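Local coordinates for protein tRNA dimethylallyltransferase (Bacillus halodurans, PDB 3EXA) that probably transfers a dimethylallyl group from dimethylallyl diphosphate to the adenine at position 37 of tRNAs that read codons beginning with uridine, at residues 237-249 with 259-271. Sequence-based numbering, arbitrary orientation.
Sequences SVQAIGYKEMYDY and AIDTLKRNSRRYA
E245 and N266 make the hydrogen bond between helix 244-251 and helix 256-279. N266 ND2 donates to E245 OE2 at 2.8 Å, with an N-H...O angle of 161°. OE2 accepts on its anti lone pair and lies nearly in the amide plane of N266, while the carboxylate and amide planes are turned 46° apart. A bend at chi2 sets the E245 carboxylate beside L263, and the two side chains cross at about a right angle. E245 OE1 lies 3.5 Å from L263 CD1. The side chain of E245 is a knob in the hole formed by A259, T262, L263 and N266. Were E245 an alanine, the N266 amide would probably lose its carboxylate mate and a gap would be likely to open beside L263.

Apolar packing adds to this. M246 is a selenomethionine, and its CE presses on A259 CB at 3.5 Å, a tight contact. In the turn before helix 244-251, I241, the centre of an inverse gamma turn, puts CD1 against N266 CB and Y270 CB, the latter at 3.5 Å. I241 CG2 lies over one face of the Y270 ring, offset toward the rim.

Segments 244-249 and 259-271 run nearly antiparallel (160°) as a helical hairpin, their axes coming within 8.9 Å. Helix 220-229 packs against M246 and L263, and helix 201-218 against K264 and S267. Residues 239-244 probably contact substrate tRNA, and Y270 touches T101, another likely tRNA-contacting residue, in a loop following strand 94-98 of the parallel sheet.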
ATOM      1  N   SER A 237     -22.797  -6.316  11.073  1.00 17.32           N
ATOM      2  CA  SER A 237     -24.138  -6.192  11.647  1.00 21.09           C
ATOM      3  C   SER A 237     -24.446  -7.158  12.788  1.00 20.74           C
ATOM      4  O   SER A 237     -24.918  -6.758  13.851  1.00 20.99           O
ATOM      5  CB  SER A 237     -25.185  -6.422  10.560  1.00 20.45           C
ATOM      6  OG  SER A 237     -25.194  -7.798  10.180  1.00 17.61           O
ATOM      7  N   VAL A 238     -24.193  -8.435  12.533  1.00 15.33           N
ATOM      8  CA  VAL A 238     -24.475  -9.501  13.474  1.00 20.16           C
ATOM      9  C   VAL A 238     -23.451  -9.674  14.581  1.00 13.90           C
ATOM     10  O   VAL A 238     -23.697 -10.371  15.562  1.00 13.12           O
ATOM     11  CB  VAL A 238     -24.646 -10.817  12.696  1.00 23.41           C
ATOM     12  CG1 VAL A 238     -24.381 -12.007  13.582  1.00 38.73           C
ATOM     13  CG2 VAL A 238     -26.042 -10.882  12.130  1.00 19.20           C
ATOM     14  N   GLN A 239     -22.305  -9.036  14.430  1.00 17.47           N
ATOM     15  CA  GLN A 239     -21.270  -9.139  15.445  1.00 23.66           C
ATOM     16  C   GLN A 239     -21.494  -8.063  16.492  1.00 19.85           C
ATOM     17  O   GLN A 239     -20.770  -7.979  17.484  1.00 20.63           O
ATOM     18  CB  GLN A 239     -19.883  -8.985  14.807  1.00 19.19           C
ATOM     19  CG  GLN A 239     -19.464 -10.184  13.967  1.00 16.03           C
ATOM     20  CD  GLN A 239     -18.233  -9.925  13.102  1.00 15.93           C
ATOM     21  OE1 GLN A 239     -18.138  -8.900  12.429  1.00 20.82           O
ATOM     22  NE2 GLN A 239     -17.297 -10.869  13.102  1.00 12.26           N
ATOM     23  N   ALA A 240     -22.516  -7.244  16.271  1.00 17.79           N
ATOM     24  CA  ALA A 240     -22.838  -6.157  17.192  1.00 18.69           C
ATOM     25  C   ALA A 240     -23.213  -6.643  18.592  1.00 22.18           C
ATOM     26  O   ALA A 240     -23.850  -7.691  18.763  1.00 16.07           O
ATOM     27  CB  ALA A 240     -23.965  -5.304  16.621  1.00 14.31           C
ATOM     28  N   ILE A 241     -22.818  -5.844  19.576  1.00 20.89           N
ATOM     29  CA  ILE A 241     -23.044  -6.110  20.986  1.00 26.64           C
ATOM     30  C   ILE A 241     -24.522  -6.036  21.400  1.00 26.70           C
ATOM     31  O   ILE A 241     -24.879  -5.365  22.371  1.00 29.94           O
ATOM     32  CB  ILE A 241     -22.205  -5.124  21.834  1.00 29.78           C
ATOM     33  CG1 ILE A 241     -22.296  -5.482  23.310  1.00 36.80           C
ATOM     34  CG2 ILE A 241     -22.668  -3.699  21.584  1.00 41.06           C
ATOM     35  CD1 ILE A 241     -21.370  -4.661  24.173  1.00 41.34           C
ATOM     36  N   GLY A 242     -25.353  -6.753  20.645  1.00 27.49           N
ATOM     37  CA  GLY A 242     -26.788  -6.825  20.866  1.00 12.00           C
ATOM     38  C   GLY A 242     -27.446  -7.875  19.970  1.00 21.41           C
ATOM     39  O   GLY A 242     -28.647  -8.113  20.076  1.00 27.52           O
ATOM     40  N   TYR A 243     -26.676  -8.488  19.069  1.00 22.79           N
ATOM     41  CA  TYR A 243     -27.182  -9.552  18.190  1.00 15.77           C
ATOM     42  C   TYR A 243     -26.306 -10.795  18.378  1.00 16.68           C
ATOM     43  O   TYR A 243     -26.748 -11.918  18.152  1.00 15.70           O
ATOM     44  CB  TYR A 243     -27.154  -9.150  16.695  1.00 16.67           C
ATOM     45  CG  TYR A 243     -28.187  -8.113  16.293  1.00 10.82           C
ATOM     46  CD1 TYR A 243     -27.939  -6.761  16.482  1.00 19.34           C
ATOM     47  CD2 TYR A 243     -29.443  -8.491  15.814  1.00 13.63           C
ATOM     48  CE1 TYR A 243     -28.909  -5.798  16.223  1.00 18.36           C
ATOM     49  CE2 TYR A 243     -30.434  -7.541  15.547  1.00 12.88           C
ATOM     50  CZ  TYR A 243     -30.156  -6.191  15.764  1.00 24.32           C
ATOM     51  OH  TYR A 243     -31.127  -5.233  15.577  1.00 19.60           O
ATOM     52  N   LYS A 244     -25.060 -10.588  18.793  1.00 21.59           N
ATOM     53  CA  LYS A 244     -24.153 -11.708  18.993  1.00 22.82           C
ATOM     54  C   LYS A 244     -24.606 -12.587  20.162  1.00 20.27           C
ATOM     55  O   LYS A 244     -24.517 -13.802  20.085  1.00 22.07           O
ATOM     56  CB  LYS A 244     -22.708 -11.219  19.201  1.00 17.38           C
ATOM     57  CG  LYS A 244     -22.418 -10.574  20.534  1.00 24.81           C
ATOM     58  CD  LYS A 244     -20.948 -10.159  20.669  1.00 21.91           C
ATOM     59  CE  LYS A 244     -20.789  -9.288  21.926  1.00 31.36           C
ATOM     60  NZ  LYS A 244     -19.396  -8.833  22.210  1.00 32.70           N
ATOM     61  N   GLU A 245     -25.124 -11.988  21.227  1.00 20.04           N
ATOM     62  CA  GLU A 245     -25.574 -12.784  22.357  1.00 18.84           C
ATOM     63  C   GLU A 245     -26.690 -13.730  21.935  1.00 22.45           C
ATOM     64  O   GLU A 245     -26.708 -14.905  22.318  1.00 27.23           O
ATOM     65  CB  GLU A 245     -26.062 -11.893  23.485  1.00 17.40           C
ATOM     66  CG  GLU A 245     -24.988 -10.986  24.062  1.00 21.70           C
ATOM     67  CD  GLU A 245     -24.766  -9.717  23.266  1.00 26.42           C
ATOM     68  OE1 GLU A 245     -25.634  -9.350  22.433  1.00 30.13           O
ATOM     69  OE2 GLU A 245     -23.722  -9.064  23.495  1.00 30.04           O
HETATM   70  N   MSE A 246     -27.626 -13.228  21.143  1.00 22.51           N
HETATM   71  CA  MSE A 246     -28.712 -14.073  20.679  1.00 16.70           C
HETATM   72  C   MSE A 246     -28.156 -15.180  19.773  1.00 14.13           C
HETATM   73  O   MSE A 246     -28.622 -16.318  19.815  1.00 13.24           O
HETATM   74  CB  MSE A 246     -29.762 -13.238  19.938  1.00 19.46           C
HETATM   75  CG  MSE A 246     -30.506 -12.259  20.836  1.00 18.46           C
HETATM   76 SE   MSE A 246     -31.366 -13.108  22.388  1.00 36.78          SE
HETATM   77  CE  MSE A 246     -30.200 -12.410  23.789  1.00 29.52           C
ATOM     78  N   TYR A 247     -27.148 -14.864  18.968  1.00 14.22           N
ATOM     79  CA  TYR A 247     -26.576 -15.880  18.099  1.00  9.30           C
ATOM     80  C   TYR A 247     -25.978 -17.049  18.894  1.00 14.01           C
ATOM     81  O   TYR A 247     -26.097 -18.207  18.488  1.00 10.84           O
ATOM     82  CB  TYR A 247     -25.534 -15.269  17.163  1.00 11.83           C
ATOM     83  CG  TYR A 247     -26.099 -14.810  15.834  1.00 15.08           C
ATOM     84  CD1 TYR A 247     -25.443 -15.122  14.646  1.00 24.23           C
ATOM     85  CD2 TYR A 247     -27.280 -14.066  15.757  1.00 12.26           C
ATOM     86  CE1 TYR A 247     -25.936 -14.713  13.410  1.00 16.65           C
ATOM     87  CE2 TYR A 247     -27.782 -13.646  14.514  1.00 17.59           C
ATOM     88  CZ  TYR A 247     -27.094 -13.981  13.345  1.00 14.75           C
ATOM     89  OH  TYR A 247     -27.552 -13.600  12.101  1.00 18.80           O
ATOM     90  N   ASP A 248     -25.331 -16.772  20.021  1.00 13.51           N
ATOM     91  CA  ASP A 248     -24.803 -17.873  20.827  1.00 12.69           C
ATOM     92  C   ASP A 248     -25.977 -18.729  21.293  1.00 13.80           C
ATOM     93  O   ASP A 248     -25.891 -19.955  21.315  1.00 16.47           O
ATOM     94  CB  ASP A 248     -24.034 -17.357  22.045  1.00 14.55           C
ATOM     95  CG  ASP A 248     -22.656 -16.857  21.686  1.00 26.62           C
ATOM     96  OD1 ASP A 248     -21.845 -17.641  21.145  1.00 31.58           O
ATOM     97  OD2 ASP A 248     -22.376 -15.673  21.944  1.00 37.11           O
ATOM     98  N   TYR A 249     -27.071 -18.078  21.682  1.00 11.67           N
ATOM     99  CA  TYR A 249     -28.261 -18.804  22.122  1.00 15.69           C
ATOM    100  C   TYR A 249     -28.793 -19.672  20.979  1.00 13.95           C
ATOM    101  O   TYR A 249     -29.045 -20.865  21.156  1.00 13.70           O
ATOM    102  CB  TYR A 249     -29.365 -17.833  22.571  1.00  6.44           C
ATOM    103  CG  TYR A 249     -30.742 -18.471  22.592  1.00 20.20           C
ATOM    104  CD1 TYR A 249     -31.047 -19.485  23.505  1.00 14.10           C
ATOM    105  CD2 TYR A 249     -31.727 -18.096  21.668  1.00 10.63           C
ATOM    106  CE1 TYR A 249     -32.291 -20.112  23.499  1.00 15.76           C
ATOM    107  CE2 TYR A 249     -32.977 -18.720  21.653  1.00  8.62           C
ATOM    108  CZ  TYR A 249     -33.248 -19.729  22.574  1.00 19.97           C
ATOM    109  OH  TYR A 249     -34.462 -20.369  22.580  1.00 22.09           O
ATOM    110  N   ALA A 259     -28.072 -15.637  27.765  1.00 15.02           N
ATOM    111  CA  ALA A 259     -27.877 -14.641  26.715  1.00 20.44           C
ATOM    112  C   ALA A 259     -28.344 -13.265  27.194  1.00 16.81           C
ATOM    113  O   ALA A 259     -27.594 -12.288  27.117  1.00 15.22           O
ATOM    114  CB  ALA A 259     -28.626 -15.053  25.438  1.00 16.48           C
ATOM    115  N   ILE A 260     -29.579 -13.197  27.691  1.00 19.35           N
ATOM    116  CA  ILE A 260     -30.161 -11.951  28.207  1.00 14.62           C
ATOM    117  C   ILE A 260     -29.265 -11.333  29.274  1.00 11.51           C
ATOM    118  O   ILE A 260     -29.015 -10.129  29.268  1.00 20.81           O
ATOM    119  CB  ILE A 260     -31.562 -12.199  28.840  1.00 20.74           C
ATOM    120  CG1 ILE A 260     -32.556 -12.644  27.770  1.00 23.89           C
ATOM    121  CG2 ILE A 260     -32.077 -10.933  29.509  1.00 15.01           C
ATOM    122  CD1 ILE A 260     -33.847 -13.183  28.341  1.00 19.24           C
ATOM    123  N   ASP A 261     -28.790 -12.154  30.199  1.00 14.15           N
ATOM    124  CA  ASP A 261     -27.925 -11.652  31.256  1.00 19.06           C
ATOM    125  C   ASP A 261     -26.611 -11.121  30.682  1.00 20.46           C
ATOM    126  O   ASP A 261     -26.109 -10.085  31.118  1.00 19.04           O
ATOM    127  CB  ASP A 261     -27.646 -12.759  32.271  1.00 22.85           C
ATOM    128  CG  ASP A 261     -26.611 -12.355  33.303  1.00 35.57           C
ATOM    129  OD1 ASP A 261     -25.404 -12.474  33.022  1.00 34.01           O
ATOM    130  OD2 ASP A 261     -27.006 -11.910  34.399  1.00 44.56           O
ATOM    131  N   THR A 262     -26.070 -11.826  29.691  1.00 21.43           N
ATOM    132  CA  THR A 262     -24.813 -11.440  29.053  1.00 18.49           C
ATOM    133  C   THR A 262     -24.974 -10.186  28.198  1.00 19.12           C
ATOM    134  O   THR A 262     -24.066  -9.348  28.124  1.00 19.46           O
ATOM    135  CB  THR A 262     -24.259 -12.599  28.200  1.00 19.03           C
ATOM    136  OG1 THR A 262     -23.822 -13.658  29.067  1.00 22.05           O
ATOM    137  CG2 THR A 262     -23.082 -12.128  27.339  1.00 17.58           C
ATOM    138  N   LEU A 263     -26.132 -10.058  27.564  1.00 14.01           N
ATOM    139  CA  LEU A 263     -26.424  -8.893  26.737  1.00 15.41           C
ATOM    140  C   LEU A 263     -26.482  -7.661  27.623  1.00 13.64           C
ATOM    141  O   LEU A 263     -25.967  -6.605  27.270  1.00 18.31           O
ATOM    142  CB  LEU A 263     -27.769  -9.068  26.021  1.00 18.97           C
ATOM    143  CG  LEU A 263     -28.364  -7.825  25.357  1.00 16.00           C
ATOM    144  CD1 LEU A 263     -27.309  -7.138  24.506  1.00 13.59           C
ATOM    145  CD2 LEU A 263     -29.559  -8.215  24.506  1.00 19.09           C
ATOM    146  N   LYS A 264     -27.124  -7.797  28.778  1.00 13.71           N
ATOM    147  CA  LYS A 264     -27.229  -6.679  29.696  1.00 12.13           C
ATOM    148  C   LYS A 264     -25.848  -6.238  30.166  1.00 14.11           C
ATOM    149  O   LYS A 264     -25.536  -5.043  30.192  1.00  9.88           O
ATOM    150  CB  LYS A 264     -28.089  -7.060  30.896  1.00 10.91           C
ATOM    151  CG  LYS A 264     -29.590  -7.093  30.590  1.00 12.40           C
ATOM    152  CD  LYS A 264     -30.401  -7.552  31.802  1.00 14.01           C
ATOM    153  CE  LYS A 264     -31.904  -7.435  31.557  1.00 15.74           C
ATOM    154  NZ  LYS A 264     -32.704  -7.784  32.767  1.00 12.64           N
ATOM    155  N   ARG A 265     -25.029  -7.216  30.534  1.00 15.60           N
ATOM    156  CA  ARG A 265     -23.685  -6.957  31.008  1.00 17.49           C
ATOM    157  C   ARG A 265     -22.869  -6.281  29.915  1.00 18.54           C
ATOM    158  O   ARG A 265     -22.281  -5.221  30.140  1.00 12.24           O
ATOM    159  CB  ARG A 265     -23.047  -8.273  31.445  1.00 23.32           C
ATOM    160  CG  ARG A 265     -21.628  -8.158  31.962  1.00 38.21           C
ATOM    161  CD  ARG A 265     -21.394  -9.180  33.077  1.00 50.12           C
ATOM    162  NE  ARG A 265     -21.929 -10.496  32.734  1.00 60.02           N
ATOM    163  CZ  ARG A 265     -21.516 -11.229  31.703  1.00 72.62           C
ATOM    164  NH1 ARG A 265     -22.063 -12.417  31.464  1.00 70.44           N
ATOM    165  NH2 ARG A 265     -20.553 -10.778  30.909  1.00 77.10           N
ATOM    166  N   ASN A 266     -22.840  -6.874  28.724  1.00 18.87           N
ATOM    167  CA  ASN A 266     -22.086  -6.261  27.636  1.00 17.60           C
ATOM    168  C   ASN A 266     -22.608  -4.856  27.339  1.00 13.91           C
ATOM    169  O   ASN A 266     -21.825  -3.972  27.005  1.00 16.90           O
ATOM    170  CB  ASN A 266     -22.161  -7.103  26.360  1.00 22.78           C
ATOM    171  CG  ASN A 266     -21.545  -8.472  26.526  1.00 16.01           C
ATOM    172  OD1 ASN A 266     -20.645  -8.665  27.339  1.00 19.45           O
ATOM    173  ND2 ASN A 266     -22.023  -9.432  25.745  1.00 13.96           N
ATOM    174  N   SER A 267     -23.918  -4.644  27.458  1.00  9.89           N
ATOM    175  CA  SER A 267     -24.482  -3.322  27.197  1.00  8.68           C
ATOM    176  C   SER A 267     -23.984  -2.301  28.217  1.00 16.60           C
ATOM    177  O   SER A 267     -23.733  -1.141  27.875  1.00 18.47           O
ATOM    178  CB  SER A 267     -26.015  -3.353  27.226  1.00 17.24           C
ATOM    179  OG  SER A 267     -26.552  -4.014  26.092  1.00 12.96           O
ATOM    180  N   ARG A 268     -23.852  -2.724  29.472  1.00 11.24           N
ATOM    181  CA  ARG A 268     -23.371  -1.829  30.515  1.00 18.55           C
ATOM    182  C   ARG A 268     -21.881  -1.565  30.322  1.00 19.68           C
ATOM    183  O   ARG A 268     -21.428  -0.428  30.444  1.00 14.65           O
ATOM    184  CB  ARG A 268     -23.604  -2.427  31.906  1.00 22.60           C
ATOM    185  CG  ARG A 268     -25.067  -2.540  32.313  1.00 14.14           C
ATOM    186  CD  ARG A 268     -25.156  -2.943  33.777  1.00  9.36           C
ATOM    187  NE  ARG A 268     -24.392  -4.154  34.049  1.00  9.12           N
ATOM    188  CZ  ARG A 268     -24.904  -5.383  34.048  1.00 18.82           C
ATOM    189  NH1 ARG A 268     -26.191  -5.569  33.788  1.00 17.16           N
ATOM    190  NH2 ARG A 268     -24.136  -6.427  34.315  1.00 10.20           N
ATOM    191  N   ARG A 269     -21.133  -2.624  30.011  1.00 23.06           N
ATOM    192  CA  ARG A 269     -19.688  -2.535  29.789  1.00 27.45           C
ATOM    193  C   ARG A 269     -19.372  -1.603  28.627  1.00 27.23           C
ATOM    194  O   ARG A 269     -18.361  -0.897  28.633  1.00 24.47           O
ATOM    195  CB  ARG A 269     -19.116  -3.914  29.455  1.00 29.43           C
ATOM    196  CG  ARG A 269     -17.934  -4.347  30.295  1.00 35.32           C
ATOM    197  CD  ARG A 269     -18.408  -5.061  31.549  1.00 40.40           C
ATOM    198  NE  ARG A 269     -17.797  -6.379  31.695  1.00 47.34           N
ATOM    199  CZ  ARG A 269     -17.964  -7.391  30.848  1.00 51.67           C
ATOM    200  NH1 ARG A 269     -17.360  -8.549  31.077  1.00 52.87           N
ATOM    201  NH2 ARG A 269     -18.731  -7.250  29.774  1.00 54.41           N
ATOM    202  N   TYR A 270     -20.234  -1.628  27.618  1.00 29.85           N
ATOM    203  CA  TYR A 270     -20.050  -0.806  26.432  1.00 29.48           C
ATOM    204  C   TYR A 270     -20.380   0.665  26.700  1.00 27.26           C
ATOM    205  O   TYR A 270     -19.806   1.557  26.076  1.00 24.12           O
ATOM    206  CB  TYR A 270     -20.905  -1.364  25.293  1.00 29.94           C
ATOM    207  CG  TYR A 270     -20.819  -0.592  24.001  1.00 33.09           C
ATOM    208  CD1 TYR A 270     -21.711   0.443  23.727  1.00 32.45           C
ATOM    209  CD2 TYR A 270     -19.851  -0.900  23.048  1.00 39.18           C
ATOM    210  CE1 TYR A 270     -21.641   1.154  22.532  1.00 38.54           C
ATOM    211  CE2 TYR A 270     -19.769  -0.196  21.854  1.00 41.51           C
ATOM    212  CZ  TYR A 270     -20.666   0.827  21.602  1.00 41.44           C
ATOM    213  OH  TYR A 270     -20.578   1.532  20.426  1.00 53.32           O
ATOM    214  N   ALA A 271     -21.301   0.917  27.628  1.00 23.80           N
ATOM    215  CA  ALA A 271     -21.661   2.288  27.971  1.00 22.78           C
ATOM    216  C   ALA A 271     -20.478   2.889  28.726  1.00 24.72           C
ATOM    217  O   ALA A 271     -20.038   4.001  28.436  1.00 18.65           O
ATOM    218  CB  ALA A 271     -22.915   2.313  28.854  1.00 14.45           C
TER